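Local coordinates for protein NAD(P)H-flavin oxidoreductase (Staphylococcus epidermidis ATCC 12228, PDB 3GBH) that probably uses bound flavin mononucleotide to pass electrons from NAD(P)H to an acceptor, as expected of a nitroreductase-family flavin oxidoreductase, at residues 41-46 against 145-150; 48-52 against 98-102. One frame throughout, in Å; residues are numbered along the deposited sequence.

Interaction 1. Residues 41-46 against 145-150. With FMN (flavin mononucleotide), chain E.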
loop_
_atom_site.group_PDB
_atom_site.type_symbol
_atom_site.label_atom_id
_atom_site.label_comp_id
_atom_site.label_asym_id
_atom_site.label_seq_id
_atom_site.Cartn_x
_atom_site.Cartn_y
_atom_site.Cartn_z
ATOM N N LYS B 41 -14.116 9.037 25.194
ATOM C CA LYS B 41 -13.211 8.473 24.177
ATOM C C LYS B 41 -11.769 8.429 24.582
ATOM O O LYS B 41 -11.070 7.483 24.283
ATOM C CB LYS B 41 -13.299 9.266 22.880
ATOM C CG LYS B 41 -14.551 9.069 22.158
ATOM C CD LYS B 41 -14.497 7.804 21.306
ATOM C CE LYS B 41 -15.888 7.434 20.780
ATOM N NZ LYS B 41 -16.081 5.955 20.863
ATOM N N ALA B 42 -11.294 9.476 25.230
ATOM C CA ALA B 42 -9.913 9.546 25.641
ATOM C C ALA B 42 -9.558 8.435 26.633
ATOM O O ALA B 42 -8.463 7.858 26.581
ATOM C CB ALA B 42 -9.627 10.914 26.251
ATOM N N THR B 43 -10.468 8.145 27.544
ATOM C CA THR B 43 -10.192 7.178 28.615
ATOM C C THR B 43 -10.352 5.727 28.149
ATOM O O THR B 43 -10.178 4.807 28.949
ATOM C CB THR B 43 -11.083 7.445 29.827
ATOM O OG1 THR B 43 -12.453 7.413 29.416
ATOM C CG2 THR B 43 -10.726 8.794 30.443
ATOM N N LYS B 44 -10.650 5.522 26.856
ATOM C CA LYS B 44 -10.457 4.206 26.194
ATOM C C LYS B 44 -8.988 3.861 25.965
ATOM O O LYS B 44 -8.665 2.758 25.538
ATOM C CB LYS B 44 -11.223 4.117 24.865
ATOM C CG LYS B 44 -12.708 4.065 25.026
ATOM C CD LYS B 44 -13.509 4.108 23.678
ATOM C CE LYS B 44 -13.383 2.809 22.899
ATOM N NZ LYS B 44 -14.005 1.692 23.634
ATOM N N ALA B 45 -8.098 4.815 26.221
ATOM C CA ALA B 45 -6.657 4.598 26.217
ATOM C C ALA B 45 -6.295 3.415 27.100
ATOM O O ALA B 45 -6.977 3.147 28.093
ATOM C CB ALA B 45 -5.943 5.856 26.740
ATOM N N PRO B 46 -5.188 2.740 26.780
ATOM C CA PRO B 46 -4.751 1.648 27.623
ATOM C C PRO B 46 -4.010 2.178 28.845
ATOM O O PRO B 46 -3.539 3.311 28.860
ATOM C CB PRO B 46 -3.783 0.880 26.712
ATOM C CG PRO B 46 -3.192 1.942 25.853
ATOM C CD PRO B 46 -4.262 2.975 25.657
ATOM N N LEU B 145 -0.625 8.682 27.806
ATOM C CA LEU B 145 -1.304 7.933 26.757
ATOM C C LEU B 145 -2.733 8.466 26.556
ATOM O O LEU B 145 -3.168 8.695 25.422
ATOM C CB LEU B 145 -1.306 6.434 27.045
ATOM C CG LEU B 145 0.054 5.701 27.103
ATOM C CD1 LEU B 145 -0.142 4.274 27.541
ATOM C CD2 LEU B 145 0.766 5.761 25.747
HETATM N N MSE B 146 -3.460 8.654 27.661
HETATM C CA MSE B 146 -4.820 9.185 27.627
HETATM C C MSE B 146 -4.817 10.617 27.084
HETATM O O MSE B 146 -5.632 10.961 26.250
HETATM C CB MSE B 146 -5.432 9.107 29.019
HETATM C CG MSE B 146 -6.868 9.514 29.132
HETATM SE SE MSE B 146 -7.080 11.438 29.261
HETATM C CE MSE B 146 -6.207 11.676 31.023
ATOM N N ALA B 147 -3.874 11.429 27.532
ATOM C CA ALA B 147 -3.769 12.819 27.063
ATOM C C ALA B 147 -3.642 12.945 25.529
ATOM O O ALA B 147 -4.312 13.813 24.916
ATOM C CB ALA B 147 -2.608 13.542 27.751
HETATM N N MSE B 148 -2.834 12.075 24.899
HETATM C CA MSE B 148 -2.683 12.138 23.445
HETATM C C MSE B 148 -4.022 11.825 22.791
HETATM O O MSE B 148 -4.468 12.513 21.892
HETATM C CB MSE B 148 -1.633 11.137 22.956
HETATM C CG MSE B 148 -1.365 11.244 21.472
HETATM SE SE MSE B 148 -0.298 12.827 21.032
HETATM C CE MSE B 148 -1.663 13.888 20.104
ATOM N N GLN B 149 -4.664 10.753 23.230
ATOM C CA GLN B 149 -5.939 10.398 22.675
ATOM C C GLN B 149 -6.985 11.505 22.937
ATOM O O GLN B 149 -7.818 11.767 22.084
ATOM C CB GLN B 149 -6.365 9.020 23.166
ATOM C CG GLN B 149 -7.582 8.457 22.501
ATOM C CD GLN B 149 -7.632 6.941 22.595
ATOM O OE1 GLN B 149 -6.775 6.253 22.067
ATOM N NE2 GLN B 149 -8.654 6.419 23.275
ATOM N N LEU B 150 -6.916 12.188 24.082
ATOM C CA LEU B 150 -7.818 13.334 24.340
ATOM C C LEU B 150 -7.599 14.467 23.326
ATOM O O LEU B 150 -8.555 15.028 22.789
ATOM C CB LEU B 150 -7.600 13.858 25.760
ATOM C CG LEU B 150 -8.689 14.760 26.327
ATOM C CD1 LEU B 150 -8.663 14.650 27.858
ATOM C CD2 LEU B 150 -8.547 16.191 25.812
HETATM N N1 FMN E . -0.170 -6.019 28.822
HETATM C C2 FMN E . 0.576 -7.175 28.931
HETATM O O2 FMN E . 0.110 -8.245 28.494
HETATM N N3 FMN E . 1.825 -7.136 29.537
HETATM C C4 FMN E . 2.356 -5.956 30.035
HETATM O O4 FMN E . 3.487 -5.996 30.556
HETATM C C4A FMN E . 1.595 -4.768 29.942
HETATM N N5 FMN E . 2.054 -3.562 30.460
HETATM C C5A FMN E . 1.416 -2.387 30.089
HETATM C C6 FMN E . 2.028 -1.155 30.319
HETATM C C7 FMN E . 1.442 0.026 29.946
HETATM C C7M FMN E . 2.135 1.342 30.190
HETATM C C8 FMN E . 0.204 -0.004 29.331
HETATM C C8M FMN E . -0.425 1.284 28.904
HETATM C C9 FMN E . -0.424 -1.213 29.086
HETATM C C9A FMN E . 0.165 -2.429 29.469
HETATM N N10 FMN E . -0.440 -3.666 29.236
HETATM C C10 FMN E . 0.318 -4.817 29.349
HETATM C "C1'" FMN E . -1.779 -3.743 28.514
HETATM C "C2'" FMN E . -2.889 -3.372 29.487
HETATM O "O2'" FMN E . -3.237 -4.478 30.309
HETATM C "C3'" FMN E . -4.121 -2.967 28.692
HETATM O "O3'" FMN E . -3.829 -1.836 27.915
HETATM C "C4'" FMN E . -5.334 -2.712 29.571
HETATM O "O4'" FMN E . -5.668 -3.974 30.131
HETATM C "C5'" FMN E . -6.473 -2.131 28.733
HETATM O "O5'" FMN E . -6.878 -3.036 27.690
HETATM P P FMN E . -6.837 -2.577 26.154
HETATM O O1P FMN E . -7.256 -3.750 25.275
HETATM O O2P FMN E . -5.431 -2.145 25.815
HETATM O O3P FMN E . -7.705 -1.406 25.887
HETATM O O HOH W 1 -7.076 3.605 22.731
#
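Two donors converge on the carbonyl oxygen of K41 near the end of helix 32-42: the carboxamide of Q149, with NE2 2.8 Å from K41 O, and the backbone N of K44. The Q149 bond has an N-H...O angle of 154°, and the oxygen lies close to the plane of the amide. Because CG of Q149 stands anti to its own backbone N (chi1 -171°) and the chain runs extended beyond it, the amide reaches across from helix 132-156 to the turn. Water 1 lies within hydrogen-bonding distance of Q149 OE1, at 2.7 Å. The water also makes a weak link to K44 O, an oxygen that R18 and R203 of the second subunit bind as well.

Beside this polar junction the type I turn A42-A45 packs on the helix through small side chains. CB of A42 meets CB of L150 at 3.6 Å, a close fit that brings the two backbones together, while CB of A45 sits over CA of M146, also at 3.6 Å. The selenomethionine M146 bends back so that SE lies 4.0 Å from A42 CB. Toward the flavin, L145 CD1 makes a tight approach to the methyl C8M of FMN, at 3.3 Å, and P46 crosses L145 at about a right angle.

The end of helix 32-42 and the turn after it thus pack on the long helix 132-156, while M146 and L150 reach strands 54-59 and 84-91 of the antiparallel sheet.

Interaction 2. Residues 48-52 against 98-102. With FMN (flavin mononucleotide), chain E.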
loop_
_atom_site.group_PDB
_atom_site.type_symbol
_atom_site.label_atom_id
_atom_site.label_comp_id
_atom_site.label_asym_id
_atom_site.label_seq_id
_atom_site.Cartn_x
_atom_site.Cartn_y
_atom_site.Cartn_z
ATOM N N SER B 48 -1.548 0.538 32.458
ATOM C CA SER B 48 -0.906 -0.618 33.074
ATOM C C SER B 48 -1.956 -1.317 33.949
ATOM O O SER B 48 -2.644 -0.672 34.728
ATOM C CB SER B 48 0.345 -0.151 33.872
ATOM O OG SER B 48 0.958 -1.219 34.575
ATOM N N VAL B 49 -2.092 -2.631 33.775
ATOM C CA VAL B 49 -3.132 -3.468 34.415
ATOM C C VAL B 49 -4.543 -2.872 34.427
ATOM O O VAL B 49 -5.348 -3.189 35.300
ATOM C CB VAL B 49 -2.699 -4.008 35.815
ATOM C CG1 VAL B 49 -1.561 -5.034 35.611
ATOM C CG2 VAL B 49 -2.252 -2.897 36.741
ATOM N N ASN B 50 -4.835 -2.056 33.411
ATOM C CA ASN B 50 -6.110 -1.374 33.280
ATOM C C ASN B 50 -6.524 -0.573 34.516
ATOM O O ASN B 50 -7.714 -0.416 34.795
ATOM C CB ASN B 50 -7.199 -2.374 32.894
ATOM C CG ASN B 50 -8.411 -1.706 32.267
ATOM O OD1 ASN B 50 -8.297 -0.674 31.586
ATOM N ND2 ASN B 50 -9.582 -2.286 32.501
HETATM N N MSE B 51 -5.543 -0.027 35.221
HETATM C CA MSE B 51 -5.825 0.606 36.500
HETATM C C MSE B 51 -6.215 2.057 36.339
HETATM O O MSE B 51 -6.661 2.647 37.292
HETATM C CB MSE B 51 -4.665 0.438 37.466
HETATM C CG MSE B 51 -5.090 0.504 38.916
HETATM SE SE MSE B 51 -6.224 -0.997 39.426
HETATM C CE MSE B 51 -4.893 -2.399 39.376
ATOM N N GLN B 52 -6.067 2.632 35.146
ATOM C CA GLN B 52 -6.697 3.915 34.840
ATOM C C GLN B 52 -6.422 4.979 35.915
ATOM O O GLN B 52 -7.332 5.489 36.533
ATOM C CB GLN B 52 -8.188 3.684 34.695
ATOM C CG GLN B 52 -8.528 2.734 33.561
ATOM C CD GLN B 52 -9.963 2.295 33.625
ATOM O OE1 GLN B 52 -10.898 3.108 33.441
ATOM N NE2 GLN B 52 -10.162 1.023 33.958
ATOM N N ALA B 98 -9.131 -0.881 42.165
ATOM C CA ALA B 98 -8.993 -2.203 41.546
ATOM C C ALA B 98 -10.261 -3.049 41.705
ATOM O O ALA B 98 -10.738 -3.644 40.742
ATOM C CB ALA B 98 -7.792 -2.939 42.131
ATOM N N GLU B 99 -10.821 -3.083 42.909
ATOM C CA GLU B 99 -11.993 -3.910 43.162
ATOM C C GLU B 99 -13.145 -3.440 42.280
ATOM O O GLU B 99 -13.842 -4.251 41.683
ATOM C CB GLU B 99 -12.369 -3.920 44.646
ATOM C CG GLU B 99 -11.373 -4.710 45.561
ATOM C CD GLU B 99 -11.399 -6.238 45.320
ATOM O OE1 GLU B 99 -12.314 -6.726 44.585
ATOM O OE2 GLU B 99 -10.509 -6.943 45.880
ATOM N N GLN B 100 -13.289 -2.120 42.148
ATOM C CA GLN B 100 -14.351 -1.535 41.320
ATOM C C GLN B 100 -14.207 -1.893 39.862
ATOM O O GLN B 100 -15.168 -2.344 39.236
ATOM C CB GLN B 100 -14.346 -0.004 41.436
ATOM C CG GLN B 100 -15.477 0.650 40.678
ATOM C CD GLN B 100 -15.384 2.164 40.653
ATOM O OE1 GLN B 100 -14.531 2.768 41.321
ATOM N NE2 GLN B 100 -16.269 2.791 39.864
ATOM N N ILE B 101 -13.002 -1.660 39.324
ATOM C CA ILE B 101 -12.694 -1.859 37.917
ATOM C C ILE B 101 -12.863 -3.322 37.539
ATOM O O ILE B 101 -13.578 -3.684 36.571
ATOM C CB ILE B 101 -11.211 -1.384 37.608
ATOM C CG1 ILE B 101 -11.096 0.143 37.723
ATOM C CG2 ILE B 101 -10.757 -1.765 36.201
ATOM C CD1 ILE B 101 -9.632 0.659 37.708
ATOM N N TYR B 102 -12.206 -4.177 38.308
ATOM C CA TYR B 102 -12.214 -5.596 37.997
ATOM C C TYR B 102 -13.585 -6.178 38.288
ATOM O O TYR B 102 -14.062 -7.040 37.549
ATOM C CB TYR B 102 -11.082 -6.312 38.712
ATOM C CG TYR B 102 -9.730 -6.057 38.040
ATOM C CD1 TYR B 102 -9.165 -4.781 37.980
ATOM C CD2 TYR B 102 -9.043 -7.089 37.452
ATOM C CE1 TYR B 102 -7.912 -4.562 37.341
ATOM C CE2 TYR B 102 -7.821 -6.895 36.832
ATOM C CZ TYR B 102 -7.257 -5.647 36.772
ATOM O OH TYR B 102 -6.048 -5.501 36.127
HETATM N N1 FMN E . -0.170 -6.019 28.822
HETATM C C2 FMN E . 0.576 -7.175 28.931
HETATM O O2 FMN E . 0.110 -8.245 28.494
HETATM N N3 FMN E . 1.825 -7.136 29.537
HETATM C C4 FMN E . 2.356 -5.956 30.035
HETATM O O4 FMN E . 3.487 -5.996 30.556
HETATM C C4A FMN E . 1.595 -4.768 29.942
HETATM N N5 FMN E . 2.054 -3.562 30.460
HETATM C C5A FMN E . 1.416 -2.387 30.089
HETATM C C6 FMN E . 2.028 -1.155 30.319
HETATM C C7 FMN E . 1.442 0.026 29.946
HETATM C C7M FMN E . 2.135 1.342 30.190
HETATM C C8 FMN E . 0.204 -0.004 29.331
HETATM C C8M FMN E . -0.425 1.284 28.904
HETATM C C9 FMN E . -0.424 -1.213 29.086
HETATM C C9A FMN E . 0.165 -2.429 29.469
HETATM N N10 FMN E . -0.440 -3.666 29.236
HETATM C C10 FMN E . 0.318 -4.817 29.349
HETATM C "C1'" FMN E . -1.779 -3.743 28.514
HETATM C "C2'" FMN E . -2.889 -3.372 29.487
HETATM O "O2'" FMN E . -3.237 -4.478 30.309
HETATM C "C3'" FMN E . -4.121 -2.967 28.692
HETATM O "O3'" FMN E . -3.829 -1.836 27.915
HETATM C "C4'" FMN E . -5.334 -2.712 29.571
HETATM O "O4'" FMN E . -5.668 -3.974 30.131
HETATM C "C5'" FMN E . -6.473 -2.131 28.733
HETATM O "O5'" FMN E . -6.878 -3.036 27.690
HETATM P P FMN E . -6.837 -2.577 26.154
HETATM O O1P FMN E . -7.256 -3.750 25.275
HETATM O O2P FMN E . -5.431 -2.145 25.815
HETATM O O3P FMN E . -7.705 -1.406 25.887
#
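The ring of Y102 meets the carbonyl oxygen of V49 at its hydroxyl-bearing edge, near the ring plane, and the methyl CE of M51 approaches obliquely, 4.2 Å from Y102 CE1. The hydroxyl donates to V49 O over 2.6 Å, arriving from above the carbonyl plane, 36° out of it. A second flat group, the carboxamide of Q52, turns back on its own loop: NE2 donates to N50 O at 3.0 Å with that oxygen close to the amide plane, while OE1 accepts from L204 N of the second subunit. Bonds at both ends should fix the rotation of this amide.

Between the two flat groups comes I101. Its CG2 lies 3.6 Å from Q52 NE2, and CD1 approaches the carbonyl oxygens of N50 and M51. The selenomethionine M51 folds at chi2 and chi3, near 70° each, which sets SE 3.7 Å from CB of A98. N50 lies between helix and cofactor: its CB is 3.5 Å from the ribityl O4' of FMN, while N50 ND2, on the I101 side, binds V202 O of the second subunit.

The first turn of helix 98-107 therefore backs a flavin-binding loop that leads from helix 32-42 to strand 54-59. Helix 113-128 packs alongside, its I123 touching both M51 and Y102 and its L124 touching A98.

Interactions 1 and 2 show how one run of chain lining a cofactor site packs on two different helices. Residues 41-46 and 48-52, with S47 between them, run from the end of helix 32-42 toward strand 54-59, yet they pack on different helices, 132-156 and 98-107. The contact centres lie 15 Å apart; interaction 1 is about 7 Å from the centre of the chain and interaction 2 about 17 Å. Along the sequence, 98-102 falls between 48-52 and 145-150. Both contacts border the same FMN, which is also hydrogen-bonded by R18, S20, K22 and R203 of the second subunit, so the pocket is completed across the subunit interface, as in other nitroreductases.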